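PDB 6F74: alcohol oxidase from Myceliophthora thermophila, which probably oxidises an organic substrate with molecular oxygen through its bound FAD, as a member of the VAO-type flavoprotein oxidases. Local coordinates for residues A[187-190]-A[191-195]; A[281-284]-A[285-289]; A[438-441]-A[442-446]; A[335-338]-A[339-343]; A[38-41]-A[42-46]. All blocks are in the same frame, centred on the assembly; numbering follows the deposited sequence.

In the fold
Contact 2 lies close to the flavin: the side chain of Ile287 is about 7 Å from bound FAD and about 5 Å from that of Val297, a binding residue. Contact 1 belongs to the same side of the chain, with its centre about 17 Å from that of contact 2, and the two do not touch. Contacts 3 and 4 form a pair, their centres about 10 Å apart. Leu445 O lies 2.9 Å from Gln339 NE2, probably hydrogen-bonded, and Leu445 packs on Pro342 of helix 328-346. The side chain of Ile440 in contact 3 is about 11 Å from that of Tyr540, another FAD-binding residue. Contact 5 is remote, its centre about 59 Å from that of contact 4.

Contact 1. Residues A[187-190]-A[191-195]; sequences KYTS and ANKCT
Ser190 turns its hydroxyl forward onto the amides of Asn192 and Cys194, forming an ST turn inside a type I beta turn that runs from Ser190 to Lys193. OG accepts from Asn192 N at 3.2 Å, with an N-H...O angle of 150°. A weak bond from Cys194 N reaches the same OG at 3.3 Å. The turn itself is closed by Lys193 N, which donates to Ser190 O at 3.1 Å from well above the carbonyl plane. The serine torsion explains the grip: OG stands opposite the backbone N (chi1 164°) and faces the amides that follow. The Asn192 side chain folds in on the same hydroxyl, its OD1 lying 2.8 Å from Ser190 OG. OD1 also takes a weak bond from Cys194 N. Replacing the serine by an alanine would probably leave the amides of Asn192 and Cys194 without their shared acceptor, and Glu262 without one of its bonds.

Further out, Glu262 on strand 260-266 holds the turn. Its carboxylate is hydrogen-bonded to Ser190 OG, to Ala191 N and to Tyr188 OH. Asn276 bonds to Asn192 OD1, and Glu279 to Asn192 ND2. The Cys194-Cys278 disulfide ties the end of the loop between strands 179-185 and 203-208 to the chain beyond strand 272-276. The bent Lys193 chain brings CD 3.7 Å from Ser190 O.

Contact 2. Residues A[281-284]-A[285-289]; sequences SDLF and RAIRG
Phe284 and Arg288 meet one turn apart at the C-terminal end of the short helix 281-287, a local i to i+4 contact near the flavin pocket. The helix follows strand 272-276 and packs against it, against strand 260-266 and against helix 560-570. Regular alpha-helical bonds build the frame: Arg285 N to Ser281 O, Ala286 N to Asp282 O and Ile287 N to Leu283 O. The next one, Arg288 N to Phe284 O, is weak, as the chain leaves the helix.

Arg288 CD lies over one face of the Phe284 ring, toward its rim, in a CH-pi contact of 3.8 Å from CD to the ring centroid. The guanidinium is turned 56° against the ring plane. Its NH1 comes 3.3 Å from Phe284 CE2, so the ring carbon sits at the guanidinium edge. Phe284 CG lies opposite its backbone N (chi1 178°), so the ring stands out from the helix, and the Arg288 chain runs back to lay CD over it. The guanidinium is buried but well supplied: Asp258 and Asp484 form salt bridges to NH2, Ser486 bonds to NH1 and Ala257 O to NE. These partners probably hold the arginine charged and fix its rotation.

On another side of the helix Leu283 CD1 touches Ile287 CG2 at 4.3 Å. Asp282 turns to Lys569 and Tyr570, while Arg285, bent at chi3, lays one face of its guanidinium over the Asp282 backbone. Arg285 NH2 ends 4.0 Å from Asp282 CB.

Contact 3. Residues A[438-441]-A[442-446]; sequences RLIN and PEALT
Asn441 and Glu443 are joined by a side-chain hydrogen bond in the turn that follows strand 435-440. Asn441 ND2 donates to Glu443 OE1 at 3.0 Å, with an N-H...O angle of 150°. The carboxylate oxygen is met on its anti side, and the amide and carboxylate planes are 26° apart. The glutamate chain bends at chi2 (84°), which brings OE1 back to the amide nitrogen, tilted only a little from the amide plane. The other branch of the amide, Asn441 OD1, rests 3.5 Å from Ala444 CB. With an alanine here, the Glu443 carboxylate would probably lose its amide mate and be freer to turn.

The backbone bonds are those of a 3-10 turn. Ala444 N donates to Asn441 O at 3.0 Å, and Leu445 N follows to Pro442 O. Pro442 starts the turn, through which the chain passes from the edge strand of a seven-stranded antiparallel sheet toward helix 448-458. The sheet is probably that of the cap, or substrate, domain of the VAO-type fold.

The apolar contacts centre on Ile440 CG2. It touches Leu445 CG at 3.8 Å and both leucine methyls nearly as closely, the two side chains crossing at about a right angle. Ile440 CG2 also reaches Ala444 CB at 4.4 Å. Phe498 of the neighbouring strand packs on both Ile440 and Leu445.

Contact 4. Residues A[335-338]-A[339-343]; sequences AVLH and QQLPA
The Gln339 amide lies back along the helix beside Val336, its OE1 3.9 Å from Val336 CA. Its NE2 bonds to Leu445 O in the loop after strand 435-440, which probably holds the rotation of the amide. The His338 imidazole, the other flat group, leans back along the helix. With CG beside its own backbone N (chi1 -82°), ND1 bonds to Ile334 O one turn earlier. Both flat groups use a nitrogen on a backbone carbonyl.

Behind these side chains the helix 328-346 changes its bonding. Gln339 N still reaches Ala335 O at 3.2 Å. Gln340 N is shared, with a bond of 3.0 Å to Leu337 O and a weak one to Val336 O. Leu341 N then bonds to His338 O at 3.2 Å, an i to i+3 bond as in a 3-10 turn. Pro342 has no N-H to give, and its CD stands 3.8 Å from His338 O. The result is a proline kink. On the inner side Leu337 CD2 meets Leu341 CD2 at 4.1 Å.

These two leucines face strand 370-378, Leu337 on Tyr371 and Leu341 on Phe375. Val336 and Leu337 also pack on helix 382-396, while Ala335, His338 and Gln339 lean on helix 448-458.

Contact 5. Residues A[38-41]-A[42-46]; sequences CWPD and NSVWE
The chain reaches helix 42-52 extended through Trp39 and Pro40, and the Asp41 carbonyl takes weak bonds from Val44 N and Trp45 N. Asp41 is the N-cap. Its OD1 accepts from Val44 N at 3.3 Å, with an N-H...O angle of 153°. Ser43 OG donates to the same OD1 at 2.7 Å, on the syn side. Two donors therefore grip one carboxylate oxygen. The aspartate torsion (chi1 68°) folds the carboxylate over the first turn, where its charge probably also suits the positive end of the helix dipole. Val44 CG2 touches Asp41 OD1 at 3.4 Å.

Apolar contacts involve Pro40, Val44 and the two indoles. Pro40 CB packs on Val44 CG1 at 3.6 Å and makes an off-centre CH-pi contact with the five-membered ring of Trp45, 4.2 Å to its centroid. The two indoles meet obliquely, the centroids of their five-membered rings 5.0 Å apart and their planes at 40°. Trp45 CZ2 sits over a face of Trp39, toward its rim, 3.3 Å from Trp39 CZ2. Pro40 O lies at the edge of the Trp45 indole, near its plane.

The Cys32-Cys38 disulfide closes a short loop just before the helix. Trp39 and Trp45 both rest on Ile150, and Trp45 stacks on Tyr128 of strand 128-131 and meets Phe144 of helix 135-147.

Contact 1. Residues A[187-190]-A[191-195]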
loop_
_atom_site.group_PDB
_atom_site.type_symbol
_atom_site.label_atom_id
_atom_site.label_comp_id
_atom_site.label_asym_id
_atom_site.label_seq_id
_atom_site.Cartn_x
_atom_site.Cartn_y
_atom_site.Cartn_z
ATOM N N LYS A 187 19.820 -17.945 -12.173
ATOM C CA LYS A 187 20.870 -17.197 -11.476
ATOM C C LYS A 187 20.718 -15.741 -11.903
ATOM O O LYS A 187 20.651 -15.442 -13.091
ATOM C CB LYS A 187 22.245 -17.762 -11.847
ATOM C CG LYS A 187 22.542 -19.225 -11.461
ATOM C CD LYS A 187 23.832 -19.650 -12.185
ATOM C CE LYS A 187 24.299 -21.058 -11.865
ATOM N NZ LYS A 187 24.351 -21.367 -10.414
ATOM N N TYR A 188 20.577 -14.845 -10.931
ATOM C CA TYR A 188 20.468 -13.411 -11.237
ATOM C C TYR A 188 21.555 -12.943 -12.204
ATOM O O TYR A 188 22.737 -13.130 -11.940
ATOM C CB TYR A 188 20.577 -12.623 -9.940
ATOM C CG TYR A 188 20.782 -11.129 -10.052
ATOM C CD1 TYR A 188 19.985 -10.335 -10.867
ATOM C CD2 TYR A 188 21.767 -10.507 -9.290
ATOM C CE1 TYR A 188 20.174 -8.961 -10.935
ATOM C CE2 TYR A 188 21.964 -9.140 -9.345
ATOM C CZ TYR A 188 21.180 -8.374 -10.155
ATOM O OH TYR A 188 21.421 -7.018 -10.189
ATOM N N THR A 189 21.115 -12.298 -13.287
ATOM C CA THR A 189 21.977 -11.753 -14.339
ATOM C C THR A 189 21.627 -10.277 -14.487
ATOM O O THR A 189 20.525 -9.924 -14.872
ATOM C CB THR A 189 21.770 -12.488 -15.675
ATOM O OG1 THR A 189 21.942 -13.876 -15.454
ATOM C CG2 THR A 189 22.781 -12.018 -16.745
ATOM N N SER A 190 22.594 -9.427 -14.143
ATOM C CA SER A 190 22.407 -7.993 -14.066
ATOM C C SER A 190 22.647 -7.364 -15.437
ATOM O O SER A 190 23.563 -7.760 -16.164
ATOM C CB SER A 190 23.352 -7.383 -13.028
ATOM O OG SER A 190 23.444 -5.970 -13.185
ATOM N N ALA A 191 21.853 -6.334 -15.734
ATOM C CA ALA A 191 22.001 -5.526 -16.931
ATOM C C ALA A 191 23.374 -4.880 -17.087
ATOM O O ALA A 191 23.803 -4.645 -18.216
ATOM C CB ALA A 191 20.908 -4.459 -16.976
ATOM N N ASN A 192 24.057 -4.576 -15.984
ATOM C CA ASN A 192 25.435 -4.016 -16.042
ATOM C C ASN A 192 26.474 -4.917 -15.396
ATOM O O ASN A 192 27.571 -4.470 -15.068
ATOM C CB ASN A 192 25.484 -2.602 -15.435
ATOM C CG ASN A 192 25.057 -2.559 -13.964
ATOM O OD1 ASN A 192 24.977 -3.588 -13.284
ATOM N ND2 ASN A 192 24.764 -1.345 -13.470
ATOM N N LYS A 193 26.123 -6.194 -15.229
ATOM C CA LYS A 193 26.980 -7.237 -14.610
ATOM C C LYS A 193 27.475 -6.950 -13.199
ATOM O O LYS A 193 28.534 -7.421 -12.786
ATOM C CB LYS A 193 28.131 -7.619 -15.549
ATOM C CG LYS A 193 27.684 -8.130 -16.924
ATOM C CD LYS A 193 26.801 -9.397 -16.805
ATOM C CE LYS A 193 26.083 -9.754 -18.103
ATOM N NZ LYS A 193 26.944 -9.639 -19.312
ATOM N N CYS A 194 26.654 -6.231 -12.446
ATOM C CA CYS A 194 26.994 -5.875 -11.082
ATOM C C CYS A 194 27.015 -7.101 -10.174
ATOM O O CYS A 194 26.066 -7.912 -10.196
ATOM C CB CYS A 194 25.998 -4.846 -10.547
ATOM S SG CYS A 194 26.462 -4.116 -8.973
ATOM N N THR A 195 28.101 -7.205 -9.387
ATOM C CA THR A 195 28.318 -8.306 -8.448
ATOM C C THR A 195 28.168 -7.888 -6.989
ATOM O O THR A 195 28.125 -8.748 -6.063
ATOM C CB THR A 195 29.697 -8.939 -8.681
ATOM O OG1 THR A 195 30.670 -7.917 -8.981
ATOM C CG2 THR A 195 29.640 -9.908 -9.873
#

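Contact 2. Residues A[281-284]-A[285-289]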
loop_
_atom_site.group_PDB
_atom_site.type_symbol
_atom_site.label_atom_id
_atom_site.label_comp_id
_atom_site.label_asym_id
_atom_site.label_seq_id
_atom_site.Cartn_x
_atom_site.Cartn_y
_atom_site.Cartn_z
ATOM N N SER A 281 23.741 4.426 -7.477
ATOM C CA SER A 281 23.405 3.750 -6.232
ATOM C C SER A 281 22.573 4.625 -5.259
ATOM O O SER A 281 21.845 4.094 -4.423
ATOM C CB SER A 281 24.675 3.255 -5.539
ATOM O OG SER A 281 25.505 4.336 -5.119
ATOM N N ASP A 282 22.709 5.950 -5.364
ATOM C CA ASP A 282 21.867 6.872 -4.581
ATOM C C ASP A 282 20.416 6.843 -5.033
ATOM O O ASP A 282 19.500 6.928 -4.199
ATOM C CB ASP A 282 22.429 8.309 -4.542
ATOM C CG ASP A 282 22.692 8.914 -5.930
ATOM O OD1 ASP A 282 22.665 8.188 -6.940
ATOM O OD2 ASP A 282 22.968 10.142 -6.012
ATOM N N LEU A 283 20.199 6.730 -6.348
ATOM C CA LEU A 283 18.844 6.531 -6.872
ATOM C C LEU A 283 18.266 5.162 -6.464
ATOM O O LEU A 283 17.078 5.046 -6.193
ATOM C CB LEU A 283 18.821 6.713 -8.390
ATOM C CG LEU A 283 17.544 6.383 -9.183
ATOM C CD1 LEU A 283 16.361 7.249 -8.828
ATOM C CD2 LEU A 283 17.874 6.496 -10.665
ATOM N N PHE A 284 19.114 4.135 -6.473
ATOM C CA PHE A 284 18.727 2.763 -6.158
ATOM C C PHE A 284 18.258 2.650 -4.702
ATOM O O PHE A 284 17.248 1.993 -4.395
ATOM C CB PHE A 284 19.942 1.879 -6.451
ATOM C CG PHE A 284 19.759 0.428 -6.132
ATOM C CD1 PHE A 284 18.707 -0.286 -6.673
ATOM C CD2 PHE A 284 20.707 -0.246 -5.360
ATOM C CE1 PHE A 284 18.582 -1.643 -6.420
ATOM C CE2 PHE A 284 20.590 -1.596 -5.103
ATOM C CZ PHE A 284 19.524 -2.308 -5.630
ATOM N N ARG A 285 18.995 3.328 -3.820
ATOM C CA ARG A 285 18.649 3.407 -2.420
ATOM C C ARG A 285 17.334 4.156 -2.210
ATOM O O ARG A 285 16.480 3.697 -1.466
ATOM C CB ARG A 285 19.773 4.064 -1.612
ATOM C CG ARG A 285 19.464 4.105 -0.107
ATOM C CD ARG A 285 20.557 4.729 0.763
ATOM N NE ARG A 285 21.062 6.020 0.253
ATOM C CZ ARG A 285 22.306 6.273 -0.152
ATOM N NH1 ARG A 285 23.226 5.296 -0.175
ATOM N NH2 ARG A 285 22.598 7.483 -0.636
ATOM N N ALA A 286 17.179 5.291 -2.871
ATOM C CA ALA A 286 15.949 6.095 -2.767
ATOM C C ALA A 286 14.670 5.315 -3.120
ATOM O O ALA A 286 13.669 5.382 -2.395
ATOM C CB ALA A 286 16.067 7.319 -3.647
ATOM N N ILE A 287 14.701 4.576 -4.223
ATOM C CA ILE A 287 13.508 3.792 -4.623
ATOM C C ILE A 287 13.237 2.573 -3.750
ATOM O O ILE A 287 12.150 2.007 -3.821
ATOM C CB ILE A 287 13.514 3.369 -6.105
ATOM C CG1 ILE A 287 14.680 2.427 -6.443
ATOM C CG2 ILE A 287 13.574 4.598 -6.990
ATOM C CD1 ILE A 287 14.396 1.561 -7.673
ATOM N N ARG A 288 14.230 2.158 -2.958
ATOM C CA ARG A 288 14.089 1.039 -2.029
ATOM C C ARG A 288 13.804 1.532 -0.613
ATOM O O ARG A 288 14.587 1.304 0.308
ATOM C CB ARG A 288 15.365 0.190 -2.070
ATOM C CG ARG A 288 15.532 -0.606 -3.358
ATOM C CD ARG A 288 16.815 -1.414 -3.367
ATOM N NE ARG A 288 16.955 -2.247 -2.157
ATOM C CZ ARG A 288 18.105 -2.696 -1.651
ATOM N NH1 ARG A 288 19.268 -2.429 -2.232
ATOM N NH2 ARG A 288 18.110 -3.419 -0.535
ATOM N N GLY A 289 12.667 2.196 -0.435
ATOM C CA GLY A 289 12.229 2.704 0.879
ATOM C C GLY A 289 11.905 4.191 0.961
ATOM O O GLY A 289 11.293 4.638 1.940
#

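Contact 3. Residues A[438-441]-A[442-446]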
loop_
_atom_site.group_PDB
_atom_site.type_symbol
_atom_site.label_atom_id
_atom_site.label_comp_id
_atom_site.label_asym_id
_atom_site.label_seq_id
_atom_site.Cartn_x
_atom_site.Cartn_y
_atom_site.Cartn_z
ATOM N N ARG A 438 1.822 2.518 12.834
ATOM C CA ARG A 438 2.921 2.676 13.751
ATOM C C ARG A 438 3.691 1.375 13.880
ATOM O O ARG A 438 3.130 0.329 14.240
ATOM C CB ARG A 438 2.437 3.146 15.111
ATOM C CG ARG A 438 3.570 3.712 15.971
ATOM C CD ARG A 438 3.999 5.077 15.483
ATOM N NE ARG A 438 5.163 5.600 16.185
ATOM C CZ ARG A 438 5.917 6.619 15.743
ATOM N NH1 ARG A 438 5.641 7.240 14.584
ATOM N NH2 ARG A 438 6.960 7.018 16.468
ATOM N N LEU A 439 4.971 1.439 13.535
ATOM C CA LEU A 439 5.874 0.330 13.758
ATOM C C LEU A 439 6.111 0.256 15.270
ATOM O O LEU A 439 6.300 1.293 15.917
ATOM C CB LEU A 439 7.173 0.515 12.994
ATOM C CG LEU A 439 7.214 0.082 11.513
ATOM C CD1 LEU A 439 6.218 0.876 10.655
ATOM C CD2 LEU A 439 8.632 0.310 10.998
ATOM N N ILE A 440 6.069 -0.953 15.823
ATOM C CA ILE A 440 6.196 -1.182 17.276
ATOM C C ILE A 440 7.462 -1.976 17.605
ATOM O O ILE A 440 7.607 -3.118 17.158
ATOM C CB ILE A 440 4.981 -1.955 17.832
ATOM C CG1 ILE A 440 3.671 -1.277 17.434
ATOM C CG2 ILE A 440 5.056 -2.078 19.336
ATOM C CD1 ILE A 440 3.517 0.177 17.834
ATOM N N ASN A 441 8.356 -1.357 18.387
ATOM C CA ASN A 441 9.591 -2.018 18.868
ATOM C C ASN A 441 9.294 -2.825 20.154
ATOM O O ASN A 441 8.405 -2.450 20.921
ATOM C CB ASN A 441 10.695 -0.984 19.117
ATOM C CG ASN A 441 10.307 0.047 20.162
ATOM O OD1 ASN A 441 9.271 0.686 20.044
ATOM N ND2 ASN A 441 11.128 0.179 21.212
ATOM N N PRO A 442 10.032 -3.924 20.406
ATOM C CA PRO A 442 9.695 -4.774 21.565
ATOM C C PRO A 442 9.637 -4.062 22.913
ATOM O O PRO A 442 8.794 -4.397 23.753
ATOM C CB PRO A 442 10.817 -5.808 21.596
ATOM C CG PRO A 442 11.387 -5.811 20.226
ATOM C CD PRO A 442 11.205 -4.430 19.673
ATOM N N GLU A 443 10.544 -3.101 23.095
ATOM C CA GLU A 443 10.706 -2.348 24.341
ATOM C C GLU A 443 9.495 -1.476 24.663
ATOM O O GLU A 443 9.317 -1.087 25.808
ATOM C CB GLU A 443 11.957 -1.432 24.290
ATOM C CG GLU A 443 13.296 -2.187 24.143
ATOM C CD GLU A 443 13.662 -2.540 22.697
ATOM O OE1 GLU A 443 12.929 -2.133 21.782
ATOM O OE2 GLU A 443 14.640 -3.275 22.471
ATOM N N ALA A 444 8.692 -1.144 23.654
ATOM C CA ALA A 444 7.455 -0.390 23.867
ATOM C C ALA A 444 6.365 -1.248 24.520
ATOM O O ALA A 444 5.344 -0.691 24.931
ATOM C CB ALA A 444 6.950 0.183 22.555
ATOM N N LEU A 445 6.586 -2.559 24.660
ATOM C CA LEU A 445 5.543 -3.498 25.064
ATOM C C LEU A 445 5.771 -4.224 26.366
ATOM O O LEU A 445 5.031 -5.121 26.702
ATOM C CB LEU A 445 5.377 -4.568 23.979
ATOM C CG LEU A 445 4.987 -4.078 22.603
ATOM C CD1 LEU A 445 5.254 -5.215 21.621
ATOM C CD2 LEU A 445 3.534 -3.656 22.586
ATOM N N THR A 446 6.796 -3.851 27.113
ATOM C CA THR A 446 7.164 -4.577 28.305
ATOM C C THR A 446 6.253 -4.156 29.466
ATOM O O THR A 446 6.009 -4.961 30.384
ATOM C CB THR A 446 8.638 -4.346 28.670
ATOM O OG1 THR A 446 8.827 -2.978 29.015
ATOM C CG2 THR A 446 9.584 -4.698 27.499
#

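Contact 4. Residues A[335-338]-A[339-343]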
loop_
_atom_site.group_PDB
_atom_site.type_symbol
_atom_site.label_atom_id
_atom_site.label_comp_id
_atom_site.label_asym_id
_atom_site.label_seq_id
_atom_site.Cartn_x
_atom_site.Cartn_y
_atom_site.Cartn_z
ATOM N N ALA A 335 -4.300 -6.749 24.529
ATOM C CA ALA A 335 -3.102 -6.130 25.060
ATOM C C ALA A 335 -2.024 -7.187 25.352
ATOM O O ALA A 335 -0.901 -7.025 24.917
ATOM C CB ALA A 335 -3.420 -5.321 26.303
ATOM N N VAL A 336 -2.389 -8.262 26.057
ATOM C CA VAL A 336 -1.460 -9.359 26.359
ATOM C C VAL A 336 -0.889 -9.956 25.079
ATOM O O VAL A 336 0.296 -10.203 24.987
ATOM C CB VAL A 336 -2.138 -10.494 27.192
ATOM C CG1 VAL A 336 -1.282 -11.761 27.231
ATOM C CG2 VAL A 336 -2.408 -10.028 28.615
ATOM N N LEU A 337 -1.760 -10.198 24.105
ATOM C CA LEU A 337 -1.383 -10.778 22.832
ATOM C C LEU A 337 -0.350 -9.906 22.126
ATOM O O LEU A 337 0.627 -10.421 21.570
ATOM C CB LEU A 337 -2.621 -10.965 21.933
ATOM C CG LEU A 337 -2.399 -11.424 20.485
ATOM C CD1 LEU A 337 -3.562 -12.282 19.996
ATOM C CD2 LEU A 337 -2.203 -10.263 19.499
ATOM N N HIS A 338 -0.590 -8.597 22.117
ATOM C CA HIS A 338 0.377 -7.665 21.551
ATOM C C HIS A 338 1.755 -7.826 22.214
ATOM O O HIS A 338 2.770 -7.821 21.528
ATOM C CB HIS A 338 -0.103 -6.204 21.620
ATOM C CG HIS A 338 -1.036 -5.820 20.509
ATOM N ND1 HIS A 338 -2.292 -6.360 20.362
ATOM C CD2 HIS A 338 -0.900 -4.917 19.513
ATOM C CE1 HIS A 338 -2.876 -5.832 19.305
ATOM N NE2 HIS A 338 -2.051 -4.955 18.767
ATOM N N GLN A 339 1.780 -7.993 23.532
ATOM C CA GLN A 339 3.048 -8.227 24.253
ATOM C C GLN A 339 3.785 -9.514 23.862
ATOM O O GLN A 339 4.992 -9.616 24.100
ATOM C CB GLN A 339 2.817 -8.266 25.760
ATOM C CG GLN A 339 2.311 -6.978 26.376
ATOM C CD GLN A 339 2.257 -7.088 27.890
ATOM O OE1 GLN A 339 1.377 -7.734 28.431
ATOM N NE2 GLN A 339 3.191 -6.455 28.568
ATOM N N GLN A 340 3.058 -10.501 23.327
ATOM C CA GLN A 340 3.649 -11.769 22.934
ATOM C C GLN A 340 4.211 -11.775 21.509
ATOM O O GLN A 340 4.911 -12.729 21.123
ATOM C CB GLN A 340 2.626 -12.889 23.046
ATOM C CG GLN A 340 2.016 -13.069 24.409
ATOM C CD GLN A 340 3.072 -13.222 25.500
ATOM O OE1 GLN A 340 4.044 -13.968 25.347
ATOM N NE2 GLN A 340 2.892 -12.500 26.587
ATOM N N LEU A 341 3.931 -10.723 20.733
ATOM C CA LEU A 341 4.267 -10.757 19.318
ATOM C C LEU A 341 5.745 -10.844 19.027
ATOM O O LEU A 341 6.140 -11.567 18.102
ATOM C CB LEU A 341 3.605 -9.578 18.537
ATOM C CG LEU A 341 2.074 -9.617 18.468
ATOM C CD1 LEU A 341 1.591 -8.482 17.577
ATOM C CD2 LEU A 341 1.527 -10.961 18.001
ATOM N N PRO A 342 6.585 -10.124 19.807
ATOM C CA PRO A 342 8.006 -10.205 19.486
ATOM C C PRO A 342 8.587 -11.604 19.666
ATOM O O PRO A 342 9.398 -12.032 18.842
ATOM C CB PRO A 342 8.643 -9.177 20.429
ATOM C CG PRO A 342 7.552 -8.196 20.679
ATOM C CD PRO A 342 6.298 -9.013 20.734
ATOM N N ALA A 343 8.189 -12.287 20.731
ATOM C CA ALA A 343 8.590 -13.677 20.931
ATOM C C ALA A 343 8.156 -14.549 19.755
ATOM O O ALA A 343 8.937 -15.326 19.209
ATOM C CB ALA A 343 8.004 -14.225 22.241
#

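Contact 5. Residues A[38-41]-A[42-46]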
loop_
_atom_site.group_PDB
_atom_site.type_symbol
_atom_site.label_atom_id
_atom_site.label_comp_id
_atom_site.label_asym_id
_atom_site.label_seq_id
_atom_site.Cartn_x
_atom_site.Cartn_y
_atom_site.Cartn_z
ATOM N N CYS A 38 -3.309 28.827 -20.929
ATOM C CA CYS A 38 -2.138 27.990 -21.238
ATOM C C CYS A 38 -2.437 26.519 -21.609
ATOM O O CYS A 38 -1.581 25.809 -22.143
ATOM C CB CYS A 38 -1.134 28.045 -20.066
ATOM S SG CYS A 38 -1.831 27.617 -18.465
ATOM N N TRP A 39 -3.638 26.052 -21.305
ATOM C CA TRP A 39 -4.014 24.661 -21.554
ATOM C C TRP A 39 -4.077 24.437 -23.048
ATOM O O TRP A 39 -4.690 25.220 -23.739
ATOM C CB TRP A 39 -5.360 24.349 -20.896
ATOM C CG TRP A 39 -5.761 22.907 -20.915
ATOM C CD1 TRP A 39 -6.676 22.330 -21.732
ATOM C CD2 TRP A 39 -5.277 21.862 -20.043
ATOM N NE1 TRP A 39 -6.793 20.993 -21.452
ATOM C CE2 TRP A 39 -5.941 20.672 -20.425
ATOM C CE3 TRP A 39 -4.337 21.820 -18.992
ATOM C CZ2 TRP A 39 -5.709 19.449 -19.795
ATOM C CZ3 TRP A 39 -4.097 20.612 -18.358
ATOM C CH2 TRP A 39 -4.779 19.426 -18.766
ATOM N N PRO A 40 -3.436 23.374 -23.564
ATOM C CA PRO A 40 -3.510 23.109 -25.010
ATOM C C PRO A 40 -4.948 22.935 -25.522
ATOM O O PRO A 40 -5.751 22.307 -24.837
ATOM C CB PRO A 40 -2.715 21.810 -25.171
ATOM C CG PRO A 40 -1.885 21.689 -23.950
ATOM C CD PRO A 40 -2.669 22.343 -22.854
ATOM N N ASP A 41 -5.255 23.499 -26.700
ATOM C CA ASP A 41 -6.618 23.430 -27.269
ATOM C C ASP A 41 -6.872 22.061 -27.901
ATOM O O ASP A 41 -5.971 21.227 -27.952
ATOM C CB ASP A 41 -6.900 24.594 -28.260
ATOM C CG ASP A 41 -6.085 24.518 -29.546
ATOM O OD1 ASP A 41 -5.419 23.505 -29.808
ATOM O OD2 ASP A 41 -6.129 25.485 -30.310
ATOM N N ASN A 42 -8.090 21.824 -28.374
ATOM C CA ASN A 42 -8.466 20.495 -28.832
ATOM C C ASN A 42 -7.549 19.965 -29.947
ATOM O O ASN A 42 -7.191 18.793 -29.940
ATOM C CB ASN A 42 -9.952 20.438 -29.227
ATOM C CG ASN A 42 -10.907 20.704 -28.037
ATOM O OD1 ASN A 42 -11.897 21.415 -28.191
ATOM N ND2 ASN A 42 -10.629 20.118 -26.853
ATOM N N SER A 43 -7.115 20.838 -30.861
ATOM C CA SER A 43 -6.250 20.419 -31.971
ATOM C C SER A 43 -4.894 19.874 -31.491
ATOM O O SER A 43 -4.353 18.912 -32.060
ATOM C CB SER A 43 -6.044 21.582 -32.950
ATOM O OG SER A 43 -5.223 22.588 -32.367
ATOM N N VAL A 44 -4.347 20.479 -30.434
ATOM C CA VAL A 44 -3.058 20.051 -29.890
ATOM C C VAL A 44 -3.192 18.663 -29.274
ATOM O O VAL A 44 -2.357 17.804 -29.512
ATOM C CB VAL A 44 -2.477 21.078 -28.877
ATOM C CG1 VAL A 44 -1.207 20.538 -28.182
ATOM C CG2 VAL A 44 -2.178 22.392 -29.598
ATOM N N TRP A 45 -4.248 18.440 -28.502
ATOM C CA TRP A 45 -4.505 17.122 -27.911
ATOM C C TRP A 45 -4.729 16.060 -28.973
ATOM O O TRP A 45 -4.237 14.920 -28.845
ATOM C CB TRP A 45 -5.691 17.170 -26.944
ATOM C CG TRP A 45 -5.397 17.922 -25.659
ATOM C CD1 TRP A 45 -5.871 19.142 -25.309
ATOM C CD2 TRP A 45 -4.584 17.483 -24.570
ATOM N NE1 TRP A 45 -5.401 19.510 -24.065
ATOM C CE2 TRP A 45 -4.608 18.500 -23.585
ATOM C CE3 TRP A 45 -3.834 16.321 -24.315
ATOM C CZ2 TRP A 45 -3.900 18.401 -22.381
ATOM C CZ3 TRP A 45 -3.146 16.221 -23.111
ATOM C CH2 TRP A 45 -3.187 17.263 -22.162
ATOM N N GLU A 46 -5.471 16.423 -30.027
ATOM C CA GLU A 46 -5.752 15.504 -31.112
ATOM C C GLU A 46 -4.462 15.089 -31.865
ATOM O O GLU A 46 -4.247 13.912 -32.143
ATOM C CB GLU A 46 -6.762 16.162 -32.044
ATOM C CG GLU A 46 -7.285 15.325 -33.218
ATOM C CD GLU A 46 -8.356 16.081 -33.991
ATOM O OE1 GLU A 46 -9.091 16.901 -33.328
ATOM O OE2 GLU A 46 -8.464 15.899 -35.253
#